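Local coordinates for protein acetyl-CoA C-acetyltransferase (Syntrophomonas wolfei subsp. wolfei, PDB 7N7Z) that probably catalyses the reversible condensation of two acetyl-CoA molecules into acetoacetyl-CoA, the reaction of the acetoacetyl-CoA thiolases, at residues N31-I36 with V204-K209; I35-A40 with A257-F262; A297-K302 with A394-W399; V314-V319 with V369-E374. One frame throughout, in Å; residues are numbered along the deposited sequence.

Interaction 1. Residues N31-I36 with V204-K209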
loop_
_atom_site.group_PDB
_atom_site.type_symbol
_atom_site.label_atom_id
_atom_site.label_comp_id
_atom_site.label_asym_id
_atom_site.label_seq_id
_atom_site.Cartn_x
_atom_site.Cartn_y
_atom_site.Cartn_z
ATOM N N ASN B 31 -20.872 7.769 -5.867
ATOM C CA ASN B 31 -21.815 7.493 -6.946
ATOM C C ASN B 31 -23.223 7.239 -6.422
ATOM O O ASN B 31 -24.203 7.604 -7.081
ATOM C CB ASN B 31 -21.337 6.295 -7.767
ATOM C CG ASN B 31 -20.043 6.575 -8.498
ATOM O OD1 ASN B 31 -19.581 7.715 -8.551
ATOM N ND2 ASN B 31 -19.446 5.533 -9.068
ATOM N N ASP B 32 -23.349 6.620 -5.247
ATOM C CA ASP B 32 -24.673 6.327 -4.711
ATOM C C ASP B 32 -25.325 7.564 -4.105
ATOM O O ASP B 32 -26.558 7.667 -4.101
ATOM C CB ASP B 32 -24.575 5.201 -3.684
ATOM C CG ASP B 32 -23.847 3.984 -4.228
ATOM O OD1 ASP B 32 -24.230 3.502 -5.317
ATOM O OD2 ASP B 32 -22.894 3.511 -3.575
ATOM N N LEU B 33 -24.528 8.505 -3.595
ATOM C CA LEU B 33 -25.078 9.806 -3.227
ATOM C C LEU B 33 -25.526 10.573 -4.465
ATOM O O LEU B 33 -26.585 11.210 -4.460
ATOM C CB LEU B 33 -24.045 10.623 -2.452
ATOM C CG LEU B 33 -23.772 10.236 -0.998
ATOM C CD1 LEU B 33 -22.458 10.850 -0.537
ATOM C CD2 LEU B 33 -24.910 10.665 -0.089
ATOM N N ALA B 34 -24.723 10.525 -5.531
ATOM C CA ALA B 34 -25.094 11.196 -6.771
ATOM C C ALA B 34 -26.401 10.645 -7.325
ATOM O O ALA B 34 -27.237 11.402 -7.833
ATOM C CB ALA B 34 -23.973 11.046 -7.800
ATOM N N ILE B 35 -26.597 9.328 -7.234
ATOM C CA ILE B 35 -27.816 8.720 -7.758
ATOM C C ILE B 35 -29.032 9.216 -6.987
ATOM O O ILE B 35 -30.083 9.503 -7.575
ATOM C CB ILE B 35 -27.703 7.184 -7.714
ATOM C CG1 ILE B 35 -26.860 6.686 -8.890
ATOM C CG2 ILE B 35 -29.082 6.539 -7.741
ATOM C CD1 ILE B 35 -26.262 5.321 -8.674
ATOM N N ILE B 36 -28.913 9.327 -5.664
ATOM C CA ILE B 36 -30.038 9.787 -4.855
ATOM C C ILE B 36 -30.375 11.234 -5.190
ATOM O O ILE B 36 -31.543 11.588 -5.389
ATOM C CB ILE B 36 -29.730 9.606 -3.357
ATOM C CG1 ILE B 36 -29.686 8.118 -3.003
ATOM C CG2 ILE B 36 -30.775 10.326 -2.509
ATOM C CD1 ILE B 36 -29.066 7.820 -1.653
ATOM N N VAL B 204 -32.904 15.805 -0.078
ATOM C CA VAL B 204 -33.453 14.467 -0.249
ATOM C C VAL B 204 -32.706 13.556 0.718
ATOM O O VAL B 204 -31.475 13.532 0.698
ATOM C CB VAL B 204 -33.324 13.945 -1.692
ATOM C CG1 VAL B 204 -31.878 14.002 -2.176
ATOM C CG2 VAL B 204 -33.873 12.526 -1.794
ATOM N N PRO B 205 -33.392 12.815 1.586
ATOM C CA PRO B 205 -32.676 12.055 2.616
ATOM C C PRO B 205 -31.895 10.890 2.031
ATOM O O PRO B 205 -32.216 10.364 0.961
ATOM C CB PRO B 205 -33.795 11.564 3.544
ATOM C CG PRO B 205 -35.019 11.550 2.699
ATOM C CD PRO B 205 -34.855 12.642 1.680
ATOM N N VAL B 206 -30.848 10.497 2.752
ATOM C CA VAL B 206 -30.019 9.348 2.406
ATOM C C VAL B 206 -30.289 8.252 3.427
ATOM O O VAL B 206 -30.177 8.482 4.638
ATOM C CB VAL B 206 -28.527 9.715 2.376
ATOM C CG1 VAL B 206 -27.686 8.486 2.055
ATOM C CG2 VAL B 206 -28.275 10.821 1.366
ATOM N N VAL B 207 -30.635 7.066 2.942
ATOM C CA VAL B 207 -31.044 5.955 3.791
ATOM C C VAL B 207 -29.887 4.969 3.894
ATOM O O VAL B 207 -29.420 4.435 2.880
ATOM C CB VAL B 207 -32.308 5.274 3.242
ATOM C CG1 VAL B 207 -32.601 4.017 4.020
ATOM C CG2 VAL B 207 -33.489 6.227 3.306
ATOM N N ILE B 208 -29.427 4.727 5.118
ATOM C CA ILE B 208 -28.358 3.769 5.380
ATOM C C ILE B 208 -29.001 2.413 5.644
ATOM O O ILE B 208 -29.786 2.262 6.588
ATOM C CB ILE B 208 -27.489 4.205 6.571
ATOM C CG1 ILE B 208 -27.190 5.713 6.529
ATOM C CG2 ILE B 208 -26.201 3.381 6.618
ATOM C CD1 ILE B 208 -26.096 6.126 5.560
ATOM N N LYS B 209 -28.667 1.423 4.816
ATOM C CA LYS B 209 -29.294 0.103 4.896
ATOM C C LYS B 209 -28.482 -0.804 5.821
ATOM O O LYS B 209 -27.837 -1.770 5.406
ATOM C CB LYS B 209 -29.435 -0.502 3.505
ATOM C CG LYS B 209 -30.510 0.146 2.654
ATOM C CD LYS B 209 -31.875 -0.468 2.920
ATOM C CE LYS B 209 -32.961 0.216 2.102
ATOM N NZ LYS B 209 -32.733 0.071 0.638
#
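Val-206 stands between two branched side chains of the helix and turns one methyl mainly to each. With CG1 anti to its backbone N (chi1 178°), the valine sends CG2 to Leu-33 CD2, 3.7 Å away, while Val-206 CG1 meets Ile-36 CD1 at 4.0 Å. Both pairs meet methyl to methyl, the side chains crossing at about a right angle. Ile-36 divides itself in turn. Its CG1 arm, beside the backbone N, carries CD1 to Val-206, whereas the CG2 branch, anti to that N, turns to Val-204. There Ile-36 CG2 lies 3.9 Å from Val-204 CG1, the two side chains crossing obliquely, and the same methyl rests 3.8 Å from the carbonyl oxygen Pro-205 O. Strand 206-208 pairs with strand 215-217 in a small antiparallel sheet, part of the long insertion that thiolases carry between two strands of the N-terminal half, here 113-121 and 254-264. Helix 30-45 belongs to that half itself, so the contact fastens the insertion to the body of the fold. Leu-33 and Val-206 both also touch Thr-16 of strand 8-20, while the backbone of Val-204 is hydrogen-bonded to that of Arg-15.

Interaction 2. Residues I35-A40 with A257-F262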
loop_
_atom_site.group_PDB
_atom_site.type_symbol
_atom_site.label_atom_id
_atom_site.label_comp_id
_atom_site.label_asym_id
_atom_site.label_seq_id
_atom_site.Cartn_x
_atom_site.Cartn_y
_atom_site.Cartn_z
ATOM N N ILE B 35 -26.597 9.328 -7.234
ATOM C CA ILE B 35 -27.816 8.720 -7.758
ATOM C C ILE B 35 -29.032 9.216 -6.987
ATOM O O ILE B 35 -30.083 9.503 -7.575
ATOM C CB ILE B 35 -27.703 7.184 -7.714
ATOM C CG1 ILE B 35 -26.860 6.686 -8.890
ATOM C CG2 ILE B 35 -29.082 6.539 -7.741
ATOM C CD1 ILE B 35 -26.262 5.321 -8.674
ATOM N N ILE B 36 -28.913 9.327 -5.664
ATOM C CA ILE B 36 -30.038 9.787 -4.855
ATOM C C ILE B 36 -30.375 11.234 -5.190
ATOM O O ILE B 36 -31.543 11.588 -5.389
ATOM C CB ILE B 36 -29.730 9.606 -3.357
ATOM C CG1 ILE B 36 -29.686 8.118 -3.003
ATOM C CG2 ILE B 36 -30.775 10.326 -2.509
ATOM C CD1 ILE B 36 -29.066 7.820 -1.653
ATOM N N ALA B 37 -29.355 12.092 -5.271
ATOM C CA ALA B 37 -29.595 13.493 -5.602
ATOM C C ALA B 37 -30.120 13.642 -7.023
ATOM O O ALA B 37 -31.012 14.461 -7.279
ATOM C CB ALA B 37 -28.310 14.301 -5.420
ATOM N N ALA B 38 -29.581 12.861 -7.962
ATOM C CA ALA B 38 -30.025 12.958 -9.349
ATOM C C ALA B 38 -31.477 12.521 -9.495
ATOM O O ALA B 38 -32.267 13.184 -10.176
ATOM C CB ALA B 38 -29.120 12.119 -10.250
ATOM N N ASN B 39 -31.845 11.400 -8.868
ATOM C CA ASN B 39 -33.228 10.938 -8.939
ATOM C C ASN B 39 -34.179 11.970 -8.349
ATOM O O ASN B 39 -35.267 12.204 -8.887
ATOM C CB ASN B 39 -33.371 9.600 -8.215
ATOM C CG ASN B 39 -32.948 8.426 -9.072
ATOM O OD1 ASN B 39 -33.154 8.422 -10.287
ATOM N ND2 ASN B 39 -32.351 7.421 -8.444
ATOM N N ALA B 40 -33.783 12.599 -7.240
ATOM C CA ALA B 40 -34.621 13.625 -6.633
ATOM C C ALA B 40 -34.852 14.781 -7.597
ATOM O O ALA B 40 -35.991 15.211 -7.807
ATOM C CB ALA B 40 -33.981 14.124 -5.338
ATOM N N ALA B 257 -23.930 15.312 -2.193
ATOM C CA ALA B 257 -24.199 15.274 -3.621
ATOM C C ALA B 257 -25.373 16.193 -3.921
ATOM O O ALA B 257 -26.370 16.196 -3.193
ATOM C CB ALA B 257 -24.512 13.853 -4.109
ATOM N N ALA B 258 -25.239 16.981 -4.983
ATOM C CA ALA B 258 -26.312 17.819 -5.492
ATOM C C ALA B 258 -26.554 17.483 -6.957
ATOM O O ALA B 258 -25.677 16.955 -7.647
ATOM C CB ALA B 258 -25.984 19.309 -5.341
ATOM N N ALA B 259 -27.760 17.787 -7.430
ATOM C CA ALA B 259 -28.111 17.526 -8.817
ATOM C C ALA B 259 -29.134 18.551 -9.279
ATOM O O ALA B 259 -29.842 19.160 -8.474
ATOM C CB ALA B 259 -28.657 16.106 -9.000
ATOM N N ALA B 260 -29.205 18.731 -10.595
ATOM C CA ALA B 260 -30.121 19.699 -11.177
ATOM C C ALA B 260 -30.432 19.293 -12.609
ATOM O O ALA B 260 -29.585 18.728 -13.307
ATOM C CB ALA B 260 -29.538 21.117 -11.140
ATOM N N VAL B 261 -31.656 19.588 -13.034
ATOM C CA VAL B 261 -32.111 19.336 -14.397
ATOM C C VAL B 261 -32.264 20.683 -15.089
ATOM O O VAL B 261 -33.084 21.513 -14.675
ATOM C CB VAL B 261 -33.432 18.552 -14.420
ATOM C CG1 VAL B 261 -33.904 18.350 -15.858
ATOM C CG2 VAL B 261 -33.270 17.218 -13.711
ATOM N N PHE B 262 -31.476 20.899 -16.137
ATOM C CA PHE B 262 -31.508 22.130 -16.909
ATOM C C PHE B 262 -32.206 21.886 -18.240
ATOM O O PHE B 262 -32.213 20.767 -18.763
ATOM C CB PHE B 262 -30.094 22.667 -17.144
ATOM C CG PHE B 262 -29.369 23.023 -15.877
ATOM C CD1 PHE B 262 -28.630 22.071 -15.197
ATOM C CD2 PHE B 262 -29.436 24.305 -15.362
ATOM C CE1 PHE B 262 -27.966 22.392 -14.028
ATOM C CE2 PHE B 262 -28.775 24.632 -14.192
ATOM C CZ PHE B 262 -28.040 23.673 -13.525
#
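Helix 35-40 lies along strand 257-262 with their directions only 28° apart and their axes approaching to 6.6 Å, close enough that the CA atoms of Ala-38 and Ala-259 are 5.0 Å from each other. Alanine makes this spacing possible, since a single methyl is all that each of the four main participants puts into the interface. Ala-37 points its CB at the strand between two alanine methyls, 4.0 Å from Ala-257 CB and equally far from Ala-259 CB. The same Ala-37 methyl rests on the strand backbone, 3.5 Å from Ala-257 O. From the other side, Ala-259 pushes its CB up against the helix backbone, reaching Ala-37 O at 3.3 Å and Ala-38 CA at 3.5 Å. Ala-38 adds its own methyl at the flank of Ala-259. Ala-258 and Ala-260 turn from the helix to the other face of the sheet, where the side chain of Ala-258 is about 11 Å from that of His-358, a predicted catalytic base. The helix is the connection of a beta-alpha-beta crossover from strand 8-20 to strand 54-58, and it packs here on strand 254-264, which lies in the sheet next to 8-20. Backbone hydrogen bonds tie Ala-258 and Ala-260 to strand 113-121, and Ala-257, Ala-259 and Val-261 to strand 8-20. With the strand's polar groups bonded within the sheet, what joins it to the helix is close apolar packing, methyl against methyl and methyl against backbone, at a spacing that rests on the smallness of the groups that meet.

Interaction 3. Residues A297-K302 with A394-W399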
loop_
_atom_site.group_PDB
_atom_site.type_symbol
_atom_site.label_atom_id
_atom_site.label_comp_id
_atom_site.label_asym_id
_atom_site.label_seq_id
_atom_site.Cartn_x
_atom_site.Cartn_y
_atom_site.Cartn_z
ATOM N N ALA B 297 -14.112 38.012 -5.295
ATOM C CA ALA B 297 -14.045 39.464 -5.413
ATOM C C ALA B 297 -13.769 39.915 -6.841
ATOM O O ALA B 297 -13.973 41.093 -7.154
ATOM C CB ALA B 297 -12.972 40.017 -4.476
ATOM N N VAL B 298 -13.308 39.014 -7.708
ATOM C CA VAL B 298 -13.111 39.331 -9.113
ATOM C C VAL B 298 -14.134 38.641 -10.010
ATOM O O VAL B 298 -14.431 39.153 -11.095
ATOM C CB VAL B 298 -11.674 38.985 -9.563
ATOM C CG1 VAL B 298 -10.667 39.898 -8.877
ATOM C CG2 VAL B 298 -11.350 37.523 -9.288
ATOM N N ALA B 299 -14.689 37.503 -9.588
ATOM C CA ALA B 299 -15.695 36.821 -10.393
ATOM C C ALA B 299 -17.058 37.493 -10.271
ATOM O O ALA B 299 -17.769 37.643 -11.271
ATOM C CB ALA B 299 -15.789 35.352 -9.979
ATOM N N MET B 300 -17.437 37.904 -9.061
ATOM C CA MET B 300 -18.748 38.519 -8.874
ATOM C C MET B 300 -18.909 39.794 -9.691
ATOM O O MET B 300 -19.927 39.926 -10.392
ATOM C CB MET B 300 -18.986 38.778 -7.383
ATOM C CG MET B 300 -19.225 37.519 -6.571
ATOM S SD MET B 300 -19.082 37.823 -4.800
ATOM C CE MET B 300 -20.635 38.654 -4.475
ATOM N N PRO B 301 -17.981 40.754 -9.660
ATOM C CA PRO B 301 -18.145 41.934 -10.525
ATOM C C PRO B 301 -18.169 41.587 -12.002
ATOM O O PRO B 301 -18.885 42.238 -12.773
ATOM C CB PRO B 301 -16.931 42.808 -10.172
ATOM C CG PRO B 301 -16.435 42.294 -8.858
ATOM C CD PRO B 301 -16.757 40.834 -8.845
ATOM N N LYS B 302 -17.410 40.572 -12.418
ATOM C CA LYS B 302 -17.353 40.217 -13.832
ATOM C C LYS B 302 -18.703 39.713 -14.329
ATOM O O LYS B 302 -19.236 40.218 -15.324
ATOM C CB LYS B 302 -16.268 39.165 -14.063
ATOM C CG LYS B 302 -16.019 38.852 -15.529
ATOM C CD LYS B 302 -14.794 37.974 -15.705
ATOM C CE LYS B 302 -14.920 37.084 -16.929
ATOM N NZ LYS B 302 -13.810 36.095 -17.017
ATOM N N ALA B 394 -11.861 31.156 -9.858
ATOM C CA ALA B 394 -13.145 31.203 -9.178
ATOM C C ALA B 394 -14.282 31.406 -10.178
ATOM O O ALA B 394 -14.067 31.714 -11.352
ATOM C CB ALA B 394 -13.153 32.319 -8.133
ATOM N N MET B 395 -15.511 31.235 -9.693
ATOM C CA MET B 395 -16.689 31.308 -10.542
ATOM C C MET B 395 -17.792 32.086 -9.840
ATOM O O MET B 395 -17.814 32.215 -8.613
ATOM C CB MET B 395 -17.204 29.911 -10.913
ATOM C CG MET B 395 -16.506 29.295 -12.110
ATOM S SD MET B 395 -17.219 27.708 -12.580
ATOM C CE MET B 395 -18.453 28.238 -13.769
ATOM N N ALA B 396 -18.715 32.601 -10.650
ATOM C CA ALA B 396 -19.911 33.271 -10.163
ATOM C C ALA B 396 -21.008 33.091 -11.201
ATOM O O ALA B 396 -20.733 32.950 -12.394
ATOM C CB ALA B 396 -19.662 34.759 -9.896
ATOM N N SER B 397 -22.255 33.093 -10.737
ATOM C CA SER B 397 -23.392 32.892 -11.623
ATOM C C SER B 397 -24.579 33.689 -11.103
ATOM O O SER B 397 -24.706 33.927 -9.899
ATOM C CB SER B 397 -23.758 31.407 -11.739
ATOM O OG SER B 397 -23.955 30.826 -10.463
ATOM N N LEU B 398 -25.447 34.096 -12.029
ATOM C CA LEU B 398 -26.618 34.903 -11.716
ATOM C C LEU B 398 -27.862 34.256 -12.305
ATOM O O LEU B 398 -27.818 33.671 -13.391
ATOM C CB LEU B 398 -26.470 36.328 -12.253
ATOM C CG LEU B 398 -25.290 37.115 -11.681
ATOM C CD1 LEU B 398 -24.953 38.292 -12.584
ATOM C CD2 LEU B 398 -25.592 37.583 -10.267
ATOM N N TRP B 399 -28.972 34.367 -11.578
ATOM C CA TRP B 399 -30.208 33.691 -11.940
ATOM C C TRP B 399 -31.384 34.579 -11.560
ATOM O O TRP B 399 -31.269 35.461 -10.704
ATOM C CB TRP B 399 -30.323 32.327 -11.245
ATOM C CG TRP B 399 -29.073 31.482 -11.324
ATOM C CD1 TRP B 399 -27.898 31.683 -10.652
ATOM C CD2 TRP B 399 -28.883 30.302 -12.113
ATOM N NE1 TRP B 399 -26.992 30.705 -10.978
ATOM C CE2 TRP B 399 -27.571 29.845 -11.873
ATOM C CE3 TRP B 399 -29.695 29.589 -13.000
ATOM C CZ2 TRP B 399 -27.053 28.709 -12.488
ATOM C CZ3 TRP B 399 -29.178 28.461 -13.611
ATOM C CH2 TRP B 399 -27.869 28.031 -13.350
#
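Lys-302 NZ is gripped twice, by a salt bridge to Glu-285 OE1 and by a hydrogen bond to the carbonyl oxygen of Ser-284, both at the end of strand 277-285. An extended chain, with CG anti to the backbone N (chi1 -173°), carries the amine from the helix to these partners. Ser-397 OG also has two: it accepts a hydrogen bond from Trp-399 NE1 at 3.1 Å, nearly straight and close to the plane of the indole, and it is weakly bonded to Ala-385 O. The packing itself is apolar. Helix 297-302, kinked at Pro-301, whose nitrogen cannot donate to the preceding turn, runs 30° from strand 394-399 at an axis distance of 6.9 Å. Ala-299 points its CB at the strand, 3.9 Å from Ala-396 CB and 3.8 Å from the carbonyl carbon Met-395 C. Ala-396 returns the approach, its methyl 3.7 Å from Ala-299 O, while Met-300 CG lies 4.3 Å from Ala-396 CB. Met-395 and Ser-397 face the other way, onto helix 94-107, so the strand lies between an outer and a central helix, as in the layered thiolase fold. Ala-394 is about 5 Å, side chain to side chain, from Cys-388, a predicted proton acceptor. Methyl packing thus holds the helix close, while the polar groups are bonded at the periphery and on the far face.

Interaction 4. Residues V314-V319 with V369-E374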
loop_
_atom_site.group_PDB
_atom_site.type_symbol
_atom_site.label_atom_id
_atom_site.label_comp_id
_atom_site.label_asym_id
_atom_site.label_seq_id
_atom_site.Cartn_x
_atom_site.Cartn_y
_atom_site.Cartn_z
ATOM N N VAL B 314 -29.217 42.109 -7.035
ATOM C CA VAL B 314 -29.388 40.720 -6.630
ATOM C C VAL B 314 -30.137 40.667 -5.306
ATOM O O VAL B 314 -29.765 41.340 -4.335
ATOM C CB VAL B 314 -28.025 40.019 -6.529
ATOM C CG1 VAL B 314 -28.207 38.520 -6.339
ATOM C CG2 VAL B 314 -27.193 40.312 -7.769
ATOM N N ASP B 315 -31.200 39.860 -5.260
ATOM C CA ASP B 315 -32.024 39.783 -4.060
ATOM C C ASP B 315 -31.383 38.930 -2.973
ATOM O O ASP B 315 -31.628 39.167 -1.784
ATOM C CB ASP B 315 -33.407 39.224 -4.403
ATOM C CG ASP B 315 -34.213 40.154 -5.294
ATOM O OD1 ASP B 315 -34.001 41.384 -5.228
ATOM O OD2 ASP B 315 -35.065 39.652 -6.060
ATOM N N TYR B 316 -30.572 37.943 -3.346
ATOM C CA TYR B 316 -29.931 37.087 -2.358
ATOM C C TYR B 316 -28.674 36.482 -2.966
ATOM O O TYR B 316 -28.646 36.165 -4.159
ATOM C CB TYR B 316 -30.878 35.980 -1.879
ATOM C CG TYR B 316 -30.249 35.033 -0.884
ATOM C CD1 TYR B 316 -29.938 35.454 0.401
ATOM C CD2 TYR B 316 -29.963 33.720 -1.231
ATOM C CE1 TYR B 316 -29.359 34.593 1.314
ATOM C CE2 TYR B 316 -29.387 32.852 -0.323
ATOM C CZ TYR B 316 -29.086 33.294 0.948
ATOM O OH TYR B 316 -28.511 32.434 1.856
ATOM N N TRP B 317 -27.644 36.326 -2.137
ATOM C CA TRP B 317 -26.354 35.800 -2.554
ATOM C C TRP B 317 -26.001 34.568 -1.732
ATOM O O TRP B 317 -26.249 34.525 -0.523
ATOM C CB TRP B 317 -25.244 36.842 -2.381
ATOM C CG TRP B 317 -25.152 37.848 -3.482
ATOM C CD1 TRP B 317 -25.663 39.113 -3.480
ATOM C CD2 TRP B 317 -24.490 37.685 -4.743
ATOM N NE1 TRP B 317 -25.366 39.746 -4.661
ATOM C CE2 TRP B 317 -24.648 38.890 -5.456
ATOM C CE3 TRP B 317 -23.784 36.637 -5.339
ATOM C CZ2 TRP B 317 -24.125 39.076 -6.734
ATOM C CZ3 TRP B 317 -23.266 36.823 -6.610
ATOM C CH2 TRP B 317 -23.441 38.032 -7.293
ATOM N N GLU B 318 -25.413 33.573 -2.391
ATOM C CA GLU B 318 -24.796 32.428 -1.725
ATOM C C GLU B 318 -23.307 32.469 -2.059
ATOM O O GLU B 318 -22.892 32.005 -3.126
ATOM C CB GLU B 318 -25.424 31.109 -2.164
ATOM C CG GLU B 318 -26.666 30.714 -1.385
ATOM C CD GLU B 318 -26.345 30.167 -0.006
ATOM O OE1 GLU B 318 -25.648 29.131 0.081
ATOM O OE2 GLU B 318 -26.796 30.770 0.992
ATOM N N VAL B 319 -22.512 33.033 -1.155
ATOM C CA VAL B 319 -21.065 33.113 -1.310
ATOM C C VAL B 319 -20.451 32.106 -0.349
ATOM O O VAL B 319 -20.506 32.288 0.874
ATOM C CB VAL B 319 -20.538 34.530 -1.048
ATOM C CG1 VAL B 319 -19.024 34.563 -1.184
ATOM C CG2 VAL B 319 -21.183 35.519 -2.004
ATOM N N VAL B 369 -28.300 25.437 -5.549
ATOM C CA VAL B 369 -29.535 24.831 -5.059
ATOM C C VAL B 369 -30.062 25.608 -3.860
ATOM O O VAL B 369 -31.244 25.970 -3.800
ATOM C CB VAL B 369 -29.299 23.350 -4.707
ATOM C CG1 VAL B 369 -30.480 22.792 -3.924
ATOM C CG2 VAL B 369 -29.053 22.533 -5.966
ATOM N N SER B 370 -29.193 25.872 -2.882
ATOM C CA SER B 370 -29.622 26.593 -1.688
ATOM C C SER B 370 -30.039 28.017 -2.027
ATOM O O SER B 370 -31.006 28.538 -1.458
ATOM C CB SER B 370 -28.503 26.593 -0.649
ATOM O OG SER B 370 -28.273 25.285 -0.158
ATOM N N MET B 371 -29.327 28.662 -2.953
ATOM C CA MET B 371 -29.703 30.005 -3.375
ATOM C C MET B 371 -31.155 30.040 -3.836
ATOM O O MET B 371 -31.952 30.856 -3.357
ATOM C CB MET B 371 -28.774 30.483 -4.494
ATOM C CG MET B 371 -29.091 31.879 -5.025
ATOM S SD MET B 371 -28.426 32.156 -6.678
ATOM C CE MET B 371 -29.573 31.188 -7.648
ATOM N N TYR B 372 -31.519 29.156 -4.767
ATOM C CA TYR B 372 -32.881 29.158 -5.290
ATOM C C TYR B 372 -33.902 29.001 -4.169
ATOM O O TYR B 372 -34.829 29.808 -4.038
ATOM C CB TYR B 372 -33.069 28.041 -6.315
ATOM C CG TYR B 372 -34.530 27.691 -6.503
ATOM C CD1 TYR B 372 -35.357 28.490 -7.282
ATOM C CD2 TYR B 372 -35.088 26.581 -5.881
ATOM C CE1 TYR B 372 -36.692 28.187 -7.449
ATOM C CE2 TYR B 372 -36.426 26.272 -6.039
ATOM C CZ TYR B 372 -37.223 27.078 -6.825
ATOM O OH TYR B 372 -38.556 26.775 -6.987
ATOM N N TYR B 373 -33.757 27.953 -3.358
ATOM C CA TYR B 373 -34.768 27.660 -2.351
ATOM C C TYR B 373 -34.876 28.762 -1.305
ATOM O O TYR B 373 -35.931 28.901 -0.677
ATOM C CB TYR B 373 -34.465 26.316 -1.691
ATOM C CG TYR B 373 -35.017 25.146 -2.471
ATOM C CD1 TYR B 373 -36.359 24.801 -2.384
ATOM C CD2 TYR B 373 -34.202 24.395 -3.308
ATOM C CE1 TYR B 373 -36.871 23.737 -3.099
ATOM C CE2 TYR B 373 -34.704 23.327 -4.025
ATOM C CZ TYR B 373 -36.040 23.004 -3.918
ATOM O OH TYR B 373 -36.546 21.943 -4.632
ATOM N N GLU B 374 -33.816 29.549 -1.104
ATOM C CA GLU B 374 -33.939 30.728 -0.255
ATOM C C GLU B 374 -34.713 31.829 -0.970
ATOM O O GLU B 374 -35.519 32.532 -0.349
ATOM C CB GLU B 374 -32.558 31.225 0.167
ATOM C CG GLU B 374 -32.595 32.351 1.193
ATOM C CD GLU B 374 -33.074 31.893 2.560
ATOM O OE1 GLU B 374 -33.365 30.688 2.723
ATOM O OE2 GLU B 374 -33.159 32.741 3.475
#
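The ring of Tyr-316 carries Glu-374 CG on one face, 3.5 Å above its plane and over its centre, a CH-pi contact only 14° off the ring normal, and the ring of His-349 meets it obliquely. Trp-317, which turns from the helix, has Val-314 CG1 on one face, toward the rim, and meets the ring of Tyr-311. Tyr-316 reaches across because its CG is anti to the backbone N (chi1 178°), and Glu-374 CB approaches its CE2 at 3.6 Å. The phenol oxygen Tyr-316 OH donates to Glu-318 OE2, on the anti lone pair, at a short 2.5 Å; it also accepts from the backbone N of His-349. Glu-318 CG, anti to the carbonyl carbon, lies 3.7 Å from Met-371 CA; the bend at the second torsion then turns the carboxylate toward the phenol. An alanine in place of Tyr-316 removes both the ring under Glu-374 CG and the donor to Glu-318 OE2, and would probably leave that buried carboxylate less well satisfied and the strand-helix packing looser. Strand 316-319, the outermost within this chain of the sheet of the C-terminal half, runs nearly antiparallel (158°) to segment 369-374, part of helix 360-378, one of the central helices of the thiolase fold, which also touches strand 8-20. The carboxylate of Glu-374 looks elsewhere, to a salt bridge with Arg-377 and a hydrogen bond with His-349 ND1. Two buried acids are therefore brought to one tyrosine on different terms: Glu-374 offers it a methylene, its carboxylate probably kept ionised by Arg-377, whereas Glu-318 offers an oxygen, which the phenol satisfies.

Overall arrangement
Following the chain from the N terminus, helix 30-45 opens two loops. Interaction 1 closes the first at 204-209; interaction 2 closes at 257-262, so the two loops open from one shared stretch, the second running on past the first, joining the inserted hairpin and the sheet of the N-terminal half to one helix. Val-204 also packs on Ala-40, linking the pair directly. The C-terminal half repeats the theme separately: interaction 3 spans 297-302 to 394-399, and interaction 4 nests inside it, its partners contributed by the end strand and a central helix. Met-300 and Trp-317 join interactions 3 and 4, whereas Phe-262 against Trp-399 ties interaction 2 to interaction 3 across the halves.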